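Local coordinates for uricase (Arthrobacter globiformis, PDB 2YZC), which catalyses the oxidation of uric acid to 5-hydroxyisourate, using molecular oxygen and water and releasing hydrogen peroxide, and here holds an allantoate ion, at residues Y203-V206 with R207-L211; Q223-M226 with Y227-R231; T282-R285 with E286-A290. All coordinates share one frame; numbering follows the deposited sequence.

Contact 1: residues Y203-V206 with R207-L211; sequences YASV and RGLLL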
ATOM      1  N   TYR A 203      10.365 -25.600  -8.167  1.00 19.83           N
ATOM      2  CA  TYR A 203      10.276 -24.155  -7.961  1.00 19.36           C
ATOM      3  C   TYR A 203      11.676 -23.543  -8.019  1.00 19.44           C
ATOM      4  O   TYR A 203      11.889 -22.529  -8.682  1.00 19.46           O
ATOM      5  CB  TYR A 203       9.618 -23.823  -6.616  1.00 19.35           C
ATOM      6  CG  TYR A 203       9.686 -22.352  -6.258  1.00 18.41           C
ATOM      7  CD1 TYR A 203      10.756 -21.838  -5.526  1.00 21.12           C
ATOM      8  CD2 TYR A 203       8.687 -21.470  -6.667  1.00 20.20           C
ATOM      9  CE1 TYR A 203      10.827 -20.477  -5.208  1.00 21.77           C
ATOM     10  CE2 TYR A 203       8.749 -20.115  -6.358  1.00 21.38           C
ATOM     11  CZ  TYR A 203       9.818 -19.626  -5.627  1.00 21.39           C
ATOM     12  OH  TYR A 203       9.866 -18.286  -5.301  1.00 22.98           O
ATOM     13  N   ALA A 204      12.633 -24.165  -7.335  1.00 18.65           N
ATOM     14  CA  ALA A 204      14.002 -23.656  -7.324  1.00 20.14           C
ATOM     15  C   ALA A 204      14.599 -23.661  -8.728  1.00 20.66           C
ATOM     16  O   ALA A 204      15.268 -22.711  -9.135  1.00 20.97           O
ATOM     17  CB  ALA A 204      14.870 -24.490  -6.383  1.00 20.98           C
ATOM     18  N   SER A 205      14.356 -24.734  -9.472  1.00 21.12           N
ATOM     19  CA  SER A 205      14.878 -24.834 -10.825  1.00 20.35           C
ATOM     20  C   SER A 205      14.259 -23.783 -11.737  1.00 20.25           C
ATOM     21  O   SER A 205      14.963 -23.125 -12.509  1.00 19.46           O
ATOM     22  CB  SER A 205      14.602 -26.223 -11.403  1.00 21.15           C
ATOM     23  OG  SER A 205      14.923 -26.248 -12.782  1.00 23.83           O
ATOM     24  N   VAL A 206      12.941 -23.636 -11.656  1.00 18.43           N
ATOM     25  CA  VAL A 206      12.236 -22.668 -12.487  1.00 18.10           C
ATOM     26  C   VAL A 206      12.740 -21.256 -12.189  1.00 19.37           C
ATOM     27  O   VAL A 206      13.053 -20.496 -13.105  1.00 18.71           O
ATOM     28  CB  VAL A 206      10.704 -22.774 -12.270  1.00 18.01           C
ATOM     29  CG1 VAL A 206       9.983 -21.619 -12.947  1.00 16.73           C
ATOM     30  CG2 VAL A 206      10.202 -24.096 -12.859  1.00 18.85           C
ATOM     31  N   ARG A 207      12.843 -20.914 -10.909  1.00 18.13           N
ATOM     32  CA  ARG A 207      13.344 -19.593 -10.528  1.00 20.97           C
ATOM     33  C   ARG A 207      14.711 -19.351 -11.176  1.00 19.67           C
ATOM     34  O   ARG A 207      14.957 -18.299 -11.768  1.00 19.37           O
ATOM     35  CB  ARG A 207      13.469 -19.500  -9.001  1.00 20.78           C
ATOM     36  CG  ARG A 207      14.172 -18.250  -8.496  1.00 22.94           C
ATOM     37  CD  ARG A 207      14.277 -18.269  -6.975  1.00 25.50           C
ATOM     38  NE  ARG A 207      14.996 -17.112  -6.454  1.00 25.54           N
ATOM     39  CZ  ARG A 207      16.302 -16.909  -6.597  1.00 28.10           C
ATOM     40  NH1 ARG A 207      17.051 -17.792  -7.243  1.00 29.68           N
ATOM     41  NH2 ARG A 207      16.861 -15.815  -6.094  1.00 28.48           N
ATOM     42  N   GLY A 208      15.598 -20.333 -11.063  1.00 19.36           N
ATOM     43  CA  GLY A 208      16.925 -20.202 -11.640  1.00 19.09           C
ATOM     44  C   GLY A 208      16.923 -20.070 -13.157  1.00 20.88           C
ATOM     45  O   GLY A 208      17.714 -19.313 -13.720  1.00 20.52           O
ATOM     46  N   LEU A 209      16.043 -20.808 -13.826  1.00 19.33           N
ATOM     47  CA  LEU A 209      15.963 -20.754 -15.286  1.00 21.59           C
ATOM     48  C   LEU A 209      15.459 -19.393 -15.766  1.00 21.19           C
ATOM     49  O   LEU A 209      15.922 -18.869 -16.783  1.00 19.27           O
ATOM     50  CB  LEU A 209      15.043 -21.858 -15.806  1.00 20.31           C
ATOM     51  CG  LEU A 209      15.521 -23.289 -15.548  1.00 23.30           C
ATOM     52  CD1 LEU A 209      14.422 -24.281 -15.899  1.00 21.60           C
ATOM     53  CD2 LEU A 209      16.776 -23.553 -16.366  1.00 24.19           C
ATOM     54  N   LEU A 210      14.505 -18.827 -15.036  1.00 19.88           N
ATOM     55  CA  LEU A 210      13.954 -17.522 -15.391  1.00 19.93           C
ATOM     56  C   LEU A 210      15.020 -16.444 -15.222  1.00 19.93           C
ATOM     57  O   LEU A 210      15.204 -15.597 -16.094  1.00 17.84           O
ATOM     58  CB  LEU A 210      12.748 -17.188 -14.509  1.00 18.64           C
ATOM     59  CG  LEU A 210      11.496 -18.054 -14.674  1.00 19.38           C
ATOM     60  CD1 LEU A 210      10.469 -17.679 -13.619  1.00 19.21           C
ATOM     61  CD2 LEU A 210      10.912 -17.854 -16.069  1.00 17.72           C
ATOM     62  N   LEU A 211      15.718 -16.488 -14.093  1.00 20.20           N
ATOM     63  CA  LEU A 211      16.764 -15.513 -13.804  1.00 21.55           C
ATOM     64  C   LEU A 211      17.885 -15.614 -14.831  1.00 21.47           C
ATOM     65  O   LEU A 211      18.403 -14.600 -15.301  1.00 21.29           O
ATOM     66  CB  LEU A 211      17.317 -15.753 -12.398  1.00 20.96           C
ATOM     67  CG  LEU A 211      16.999 -14.763 -11.267  1.00 24.35           C
ATOM     68  CD1 LEU A 211      15.719 -13.996 -11.534  1.00 23.85           C
ATOM     69  CD2 LEU A 211      16.924 -15.535  -9.954  1.00 19.56           C
TER
HETATM   70  O   HOH W   1      16.800 -21.066  -7.694  1.00 22.27           O

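Contact 2: residues Q223-M226 with Y227-R231; sequences QQTM and YEMGR. With 1AL (allantoate ion), chain I.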
ATOM      1  N   GLN A 223       9.635  -8.697 -25.136  1.00 20.16           N
ATOM      2  CA  GLN A 223       8.890  -9.866 -25.613  1.00 20.66           C
ATOM      3  C   GLN A 223       9.827 -11.051 -25.878  1.00 21.07           C
ATOM      4  O   GLN A 223       9.477 -12.203 -25.609  1.00 19.53           O
ATOM      5  CB  GLN A 223       8.112  -9.537 -26.900  1.00 20.10           C
ATOM      6  CG  GLN A 223       6.905  -8.603 -26.716  1.00 21.43           C
ATOM      7  CD  GLN A 223       7.264  -7.122 -26.816  1.00 21.06           C
ATOM      8  OE1 GLN A 223       8.367  -6.713 -26.463  1.00 21.48           O
ATOM      9  NE2 GLN A 223       6.317  -6.312 -27.282  1.00 21.49           N
ATOM     10  N   GLN A 224      11.012 -10.763 -26.410  1.00 19.94           N
ATOM     11  CA  GLN A 224      11.989 -11.806 -26.719  1.00 21.99           C
ATOM     12  C   GLN A 224      12.572 -12.385 -25.435  1.00 21.62           C
ATOM     13  O   GLN A 224      12.742 -13.601 -25.299  1.00 20.63           O
ATOM     14  CB  GLN A 224      13.121 -11.234 -27.579  1.00 22.66           C
ATOM     15  CG  GLN A 224      14.162 -12.259 -28.021  1.00 26.68           C
ATOM     16  CD  GLN A 224      15.446 -11.615 -28.528  1.00 30.24           C
ATOM     17  OE1 GLN A 224      16.255 -12.254 -29.204  1.00 32.97           O
ATOM     18  NE2 GLN A 224      15.643 -10.346 -28.190  1.00 29.74           N
ATOM     19  N   THR A 225      12.895 -11.501 -24.497  1.00 20.78           N
ATOM     20  CA  THR A 225      13.444 -11.922 -23.218  1.00 19.74           C
ATOM     21  C   THR A 225      12.430 -12.824 -22.515  1.00 19.09           C
ATOM     22  O   THR A 225      12.792 -13.835 -21.921  1.00 19.14           O
ATOM     23  CB  THR A 225      13.760 -10.699 -22.327  1.00 19.37           C
ATOM     24  OG1 THR A 225      14.857  -9.973 -22.899  1.00 20.67           O
ATOM     25  CG2 THR A 225      14.118 -11.135 -20.896  1.00 18.79           C
ATOM     26  N   MET A 226      11.157 -12.459 -22.600  1.00 18.82           N
ATOM     27  CA  MET A 226      10.107 -13.244 -21.964  1.00 18.08           C
ATOM     28  C   MET A 226       9.937 -14.604 -22.641  1.00 19.21           C
ATOM     29  O   MET A 226       9.727 -15.617 -21.975  1.00 20.29           O
ATOM     30  CB  MET A 226       8.784 -12.476 -21.992  1.00 19.32           C
ATOM     31  CG  MET A 226       7.618 -13.237 -21.372  1.00 21.34           C
ATOM     32  SD  MET A 226       6.120 -12.238 -21.300  1.00 23.32           S
ATOM     33  CE  MET A 226       5.860 -11.941 -23.070  1.00 21.57           C
ATOM     34  N   TYR A 227      10.030 -14.627 -23.966  1.00 18.71           N
ATOM     35  CA  TYR A 227       9.885 -15.878 -24.695  1.00 19.19           C
ATOM     36  C   TYR A 227      11.008 -16.836 -24.296  1.00 19.48           C
ATOM     37  O   TYR A 227      10.757 -18.007 -24.038  1.00 21.18           O
ATOM     38  CB  TYR A 227       9.914 -15.616 -26.204  1.00 21.00           C
ATOM     39  CG  TYR A 227       9.806 -16.868 -27.042  1.00 25.86           C
ATOM     40  CD1 TYR A 227       8.579 -17.489 -27.251  1.00 28.63           C
ATOM     41  CD2 TYR A 227      10.942 -17.447 -27.601  1.00 28.04           C
ATOM     42  CE1 TYR A 227       8.487 -18.663 -28.000  1.00 32.70           C
ATOM     43  CE2 TYR A 227      10.863 -18.615 -28.345  1.00 31.29           C
ATOM     44  CZ  TYR A 227       9.635 -19.218 -28.539  1.00 31.64           C
ATOM     45  OH  TYR A 227       9.569 -20.385 -29.264  1.00 39.16           O
ATOM     46  N   GLU A 228      12.242 -16.336 -24.237  1.00 18.50           N
ATOM     47  CA  GLU A 228      13.384 -17.168 -23.857  1.00 19.42           C
ATOM     48  C   GLU A 228      13.245 -17.705 -22.432  1.00 20.84           C
ATOM     49  O   GLU A 228      13.619 -18.847 -22.150  1.00 20.17           O
ATOM     50  CB  GLU A 228      14.686 -16.378 -23.994  1.00 21.44           C
ATOM     51  CG  GLU A 228      15.037 -16.064 -25.441  1.00 28.18           C
ATOM     52  CD  GLU A 228      15.141 -17.318 -26.299  1.00 32.21           C
ATOM     53  OE1 GLU A 228      14.602 -17.314 -27.425  1.00 36.92           O
ATOM     54  OE2 GLU A 228      15.765 -18.304 -25.853  1.00 34.27           O
ATOM     55  N   MET A 229      12.724 -16.877 -21.531  1.00 19.70           N
ATOM     56  CA  MET A 229      12.517 -17.306 -20.149  1.00 20.22           C
ATOM     57  C   MET A 229      11.514 -18.464 -20.123  1.00 20.02           C
ATOM     58  O   MET A 229      11.748 -19.487 -19.483  1.00 21.21           O
ATOM     59  CB  MET A 229      11.998 -16.134 -19.305  1.00 19.67           C
ATOM     60  CG  MET A 229      13.052 -15.062 -19.025  1.00 19.15           C
ATOM     61  SD  MET A 229      12.375 -13.484 -18.439  1.00 22.18           S
ATOM     62  CE  MET A 229      11.705 -13.972 -16.820  1.00 21.97           C
ATOM     63  N   GLY A 230      10.403 -18.306 -20.836  1.00 19.56           N
ATOM     64  CA  GLY A 230       9.393 -19.350 -20.871  1.00 20.58           C
ATOM     65  C   GLY A 230       9.844 -20.637 -21.541  1.00 21.40           C
ATOM     66  O   GLY A 230       9.529 -21.729 -21.067  1.00 21.12           O
ATOM     67  N   ARG A 231      10.579 -20.513 -22.643  1.00 20.85           N
ATOM     68  CA  ARG A 231      11.064 -21.676 -23.380  1.00 22.62           C
ATOM     69  C   ARG A 231      12.003 -22.524 -22.528  1.00 21.98           C
ATOM     70  O   ARG A 231      11.922 -23.749 -22.534  1.00 21.81           O
ATOM     71  CB  ARG A 231      11.791 -21.233 -24.660  1.00 23.43           C
ATOM     72  CG  ARG A 231      12.271 -22.388 -25.533  1.00 29.14           C
ATOM     73  CD  ARG A 231      12.757 -21.900 -26.898  1.00 33.86           C
ATOM     74  NE  ARG A 231      13.999 -21.138 -26.817  1.00 37.12           N
ATOM     75  CZ  ARG A 231      15.194 -21.671 -26.574  1.00 40.28           C
ATOM     76  NH1 ARG A 231      15.316 -22.978 -26.387  1.00 41.79           N
ATOM     77  NH2 ARG A 231      16.271 -20.898 -26.521  1.00 41.14           N
TER
HETATM   78  C1  1AL I 303       9.632  -3.310 -25.618  1.00 42.94           C
HETATM   79  O2  1AL I 303      10.371  -4.306 -25.546  1.00 37.99           O
HETATM   80  N3  1AL I 303       8.409  -3.344 -26.213  1.00 41.19           N
HETATM   81  N4  1AL I 303      10.162  -2.163 -25.028  1.00 41.25           N
HETATM   82  C5  1AL I 303       8.216  -1.487 -23.325  1.00 43.24           C
HETATM   83  O6  1AL I 303       8.113  -2.676 -22.973  1.00 47.16           O
HETATM   84  O7  1AL I 303       7.697  -0.513 -22.757  1.00 45.08           O
HETATM   85  C8  1AL I 303       9.283  -1.165 -24.416  1.00 42.40           C
HETATM   86  C9  1AL I 303       8.261   0.673 -25.671  1.00 35.40           C
HETATM   87  O10 1AL I 303       7.974   1.878 -25.511  1.00 31.31           O
HETATM   88  N11 1AL I 303       7.495  -0.174 -26.427  1.00 33.91           N
HETATM   89  N12 1AL I 303       9.356   0.114 -25.110  1.00 39.58           N

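Contact 3: residues T282-R285 with E286-A290; sequences TIQR and EGSRA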
ATOM      1  N   THR A 282       1.831 -16.291 -22.888  1.00 23.78           N
ATOM      2  CA  THR A 282       1.730 -17.675 -22.467  1.00 22.63           C
ATOM      3  C   THR A 282       2.638 -18.475 -23.395  1.00 23.06           C
ATOM      4  O   THR A 282       2.528 -18.370 -24.620  1.00 21.55           O
ATOM      5  CB  THR A 282       0.298 -18.215 -22.635  1.00 23.76           C
ATOM      6  OG1 THR A 282      -0.626 -17.388 -21.918  1.00 25.45           O
ATOM      7  CG2 THR A 282       0.208 -19.641 -22.110  1.00 25.29           C
ATOM      8  N   ILE A 283       3.546 -19.247 -22.815  1.00 22.20           N
ATOM      9  CA  ILE A 283       4.438 -20.098 -23.589  1.00 22.97           C
ATOM     10  C   ILE A 283       3.934 -21.507 -23.277  1.00 23.88           C
ATOM     11  O   ILE A 283       3.906 -21.913 -22.114  1.00 21.54           O
ATOM     12  CB  ILE A 283       5.902 -19.942 -23.136  1.00 24.33           C
ATOM     13  CG1 ILE A 283       6.362 -18.498 -23.343  1.00 27.05           C
ATOM     14  CG2 ILE A 283       6.796 -20.881 -23.923  1.00 24.79           C
ATOM     15  CD1 ILE A 283       6.340 -18.045 -24.793  1.00 28.64           C
ATOM     16  N   GLN A 284       3.523 -22.238 -24.311  1.00 24.28           N
ATOM     17  CA  GLN A 284       2.967 -23.575 -24.127  1.00 25.86           C
ATOM     18  C   GLN A 284       3.712 -24.721 -24.797  1.00 25.40           C
ATOM     19  O   GLN A 284       4.447 -24.531 -25.766  1.00 24.29           O
ATOM     20  CB  GLN A 284       1.521 -23.601 -24.632  1.00 27.66           C
ATOM     21  CG  GLN A 284       0.533 -22.798 -23.815  1.00 33.56           C
ATOM     22  CD  GLN A 284      -0.884 -22.894 -24.357  1.00 37.86           C
ATOM     23  OE1 GLN A 284      -1.856 -22.629 -23.643  1.00 38.88           O
ATOM     24  NE2 GLN A 284      -1.008 -23.262 -25.629  1.00 38.36           N
ATOM     25  N   ARG A 285       3.510 -25.921 -24.260  1.00 23.63           N
ATOM     26  CA  ARG A 285       4.099 -27.121 -24.832  1.00 25.83           C
ATOM     27  C   ARG A 285       3.163 -27.414 -26.006  1.00 25.13           C
ATOM     28  O   ARG A 285       1.943 -27.418 -25.839  1.00 23.79           O
ATOM     29  CB  ARG A 285       4.056 -28.264 -23.812  1.00 26.58           C
ATOM     30  CG  ARG A 285       4.734 -29.549 -24.259  1.00 28.40           C
ATOM     31  CD  ARG A 285       4.679 -30.606 -23.154  1.00 27.34           C
ATOM     32  NE  ARG A 285       5.442 -30.202 -21.976  1.00 27.05           N
ATOM     33  CZ  ARG A 285       6.771 -30.147 -21.927  1.00 26.38           C
ATOM     34  NH1 ARG A 285       7.488 -30.480 -22.992  1.00 25.34           N
ATOM     35  NH2 ARG A 285       7.383 -29.747 -20.819  1.00 24.53           N
ATOM     36  N   GLU A 286       3.717 -27.642 -27.191  1.00 26.01           N
ATOM     37  CA  GLU A 286       2.874 -27.897 -28.357  1.00 28.22           C
ATOM     38  C   GLU A 286       1.813 -28.964 -28.109  1.00 27.64           C
ATOM     39  O   GLU A 286       2.107 -30.028 -27.575  1.00 27.57           O
ATOM     40  CB  GLU A 286       3.715 -28.313 -29.570  1.00 32.00           C
ATOM     41  CG  GLU A 286       2.889 -28.372 -30.853  1.00 36.82           C
ATOM     42  CD  GLU A 286       3.583 -29.089 -32.005  1.00 42.76           C
ATOM     43  OE1 GLU A 286       3.019 -29.078 -33.122  1.00 44.04           O
ATOM     44  OE2 GLU A 286       4.674 -29.668 -31.799  1.00 43.65           O
ATOM     45  N   GLY A 287       0.577 -28.663 -28.496  1.00 26.24           N
ATOM     46  CA  GLY A 287      -0.512 -29.612 -28.335  1.00 27.74           C
ATOM     47  C   GLY A 287      -1.213 -29.655 -26.986  1.00 27.73           C
ATOM     48  O   GLY A 287      -2.238 -30.321 -26.852  1.00 28.85           O
ATOM     49  N   SER A 288      -0.687 -28.951 -25.987  1.00 27.33           N
ATOM     50  CA  SER A 288      -1.312 -28.969 -24.664  1.00 27.97           C
ATOM     51  C   SER A 288      -2.622 -28.186 -24.645  1.00 28.81           C
ATOM     52  O   SER A 288      -2.940 -27.465 -25.590  1.00 29.72           O
ATOM     53  CB  SER A 288      -0.348 -28.412 -23.608  1.00 26.99           C
ATOM     54  OG  SER A 288       0.042 -27.083 -23.912  1.00 25.91           O
ATOM     55  N   ARG A 289      -3.377 -28.340 -23.561  1.00 28.83           N
ATOM     56  CA  ARG A 289      -4.661 -27.671 -23.391  1.00 31.39           C
ATOM     57  C   ARG A 289      -4.552 -26.169 -23.636  1.00 32.45           C
ATOM     58  O   ARG A 289      -3.648 -25.506 -23.129  1.00 31.08           O
ATOM     59  CB  ARG A 289      -5.197 -27.942 -21.983  1.00 33.15           C
ATOM     60  CG  ARG A 289      -6.671 -27.644 -21.804  1.00 34.08           C
ATOM     61  CD  ARG A 289      -7.194 -28.337 -20.565  1.00 35.70           C
ATOM     62  NE  ARG A 289      -8.608 -28.065 -20.329  1.00 36.02           N
ATOM     63  CZ  ARG A 289      -9.304 -28.584 -19.326  1.00 36.18           C
ATOM     64  NH1 ARG A 289      -8.714 -29.404 -18.466  1.00 35.62           N
ATOM     65  NH2 ARG A 289     -10.587 -28.282 -19.177  1.00 37.65           N
ATOM     66  N   ALA A 290      -5.494 -25.643 -24.414  1.00 32.24           N
ATOM     67  CA  ALA A 290      -5.512 -24.232 -24.772  1.00 33.97           C
ATOM     68  C   ALA A 290      -5.935 -23.275 -23.661  1.00 33.90           C
ATOM     69  O   ALA A 290      -5.255 -22.282 -23.402  1.00 33.63           O
ATOM     70  CB  ALA A 290      -6.412 -24.029 -25.993  1.00 35.04           C
TER

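Contact 1: residues Y203-V206 with R207-L211
R207 donates its backbone N to Y203 O at 2.9 Å, one of the i to i+4 backbone hydrogen bonds of helix 199-216, which packs on the antiparallel sheet of the tunnelling (T-) fold. Its side chain, extended from CG to NE, runs beside the Y203 ring, with CD 4.5 Å from CE1 and oblique to it. Both polar ends reach E131: R207 NE forms a salt bridge with OE1, and Y203 OH bonds to OE2. A water donates to A204 O at 2.7 Å and weakly accepts from R207 NH1, while G208 N also bonds to A204 O. L209 follows, its CG turned beside its own backbone N (chi1 -64°) and leaning back over S205 O, which accepts the L209 N-H at 2.9 Å; L209 CD1 also lies against S205 OG. This side of the helix meets T236 and H237. L210 N donates to V206 O. L210 faces the interior with V206, the two branched side chains running alongside each other in one direction, and between them they touch M229 and V233 of helix 222-236 and W190 and A188 of strand 182-192. The apolar pair closes at 4.0 Å between V206 CG1 and L210 CD1.

Contact 2: residues Q223-M226 with Y227-R231
Y227 N donates to Q223 O at 3.0 Å near the start of helix 222-236, one of the i to i+4 bonds that tie the ligand-binding Q223 to the turns behind it. The carboxamide oxygen Q223 OE1 accepts a weak, bent hydrogen bond from allantoate N3 at 3.4 Å, and lies 3.3 Å from allantoate O2. A bend at chi2 (88°) carries the amide away from the following turn and toward the ligand. L222 N and N249 ND2 also bond the ion, as do T67 OG1 and D68 N of the third subunit, so the pocket is shared between chains; the contact with the ion is consistent with a role of Q223 in binding urate.

T225 and M229 pack one turn apart on the buried face: T225 CG2 lies 3.8 Å from M229 SD, and M229 CG rests over T225 O, the acceptor for M229 N. T225 OG1 bonds to S219 OG, while F214 of helix 199-216 touches both T225 and M229. M226 turns to the sheet instead, against I279, A281, M245 and L247, and it also meets H56 of the third subunit.

On the more exposed side E228 CG, beside its own backbone N (chi1 -68°), lies 3.4 Å from Q224 O, and the bend at chi2 then turns the carboxylate toward Y227 and R231. E228 OE1 lies in the plane of the Y227 ring, at its edge. R231, which also pairs with E235 through NH1, forms a salt bridge, NH2 donating to the syn lone pair of E228 OE2 at 2.7 Å, with that oxygen 23° out of the guanidinium plane.

Contact 3: residues T282-R285 with E286-A290
A type II beta turn from R285 to S288 ends strand 276-285, and R285 O and the N and OG of S288 close it. S288 N donates to this carbonyl at 3.0 Å with an N-H...O angle of 162°, the bond expected between the first and fourth residues of such a turn. A second donor comes from the same residue: S288 OG reaches R285 O at 2.7 Å, in the carbonyl plane and on a lone pair, whereas the backbone N comes in tilted from that plane. The hydroxyl gets there because OG stands between its own backbone N and carbonyl carbon (chi1 59°), which also leaves it 3.9 Å from Q284 CB and 4.2 Å from R285 CB. E286 and G287 occupy the two corners. At G287 phi is positive (84°), a conformation in which a CB would press on the carbonyl oxygen of E286, so glycine suits the third place of the turn.

The strand leading in is held on both flanks. I283 and R285 form backbone hydrogen bonds with I243 and D241 of strand 240-254, and I283 and Q284 join an antiparallel ladder with a strand of the third subunit. The R285 side chain bends at chi3 and leaves the turn, its NH2 donating to the carbonyls of I234 and I240 near the junction of helix 222-236 with strand 240-254. Past the turn, R289 makes a weak, long ion pair with E143.

Two hydrogen bonds thus grip a single carbonyl oxygen, one from the main chain and one from the side chain of S288. The paired donors pin both the backbone reversal and the serine hydroxyl, holding the chain in its turn where strand 276-285 ends.

The three contacts follow one another along the chain without nesting or crossing. Contacts 1 and 2 each join successive turns within one helix, while contact 3 alone closes a reversal, where the chain leaves strand 276-285. Helices 199-216 and 222-236 are consecutive, and they touch where L210 O of contact 1 meets M229 CG of contact 2 at 3.7 Å. Contact 2 in turn meets contact 3 through I283, whose CD1 lies 3.4 Å from Y227 CD1. Contacts 1 and 3 stay apart, with nearest atoms about 9 Å from each other, so helix 222-236 bridges them. Contacts 2 and 3 both reach the third subunit.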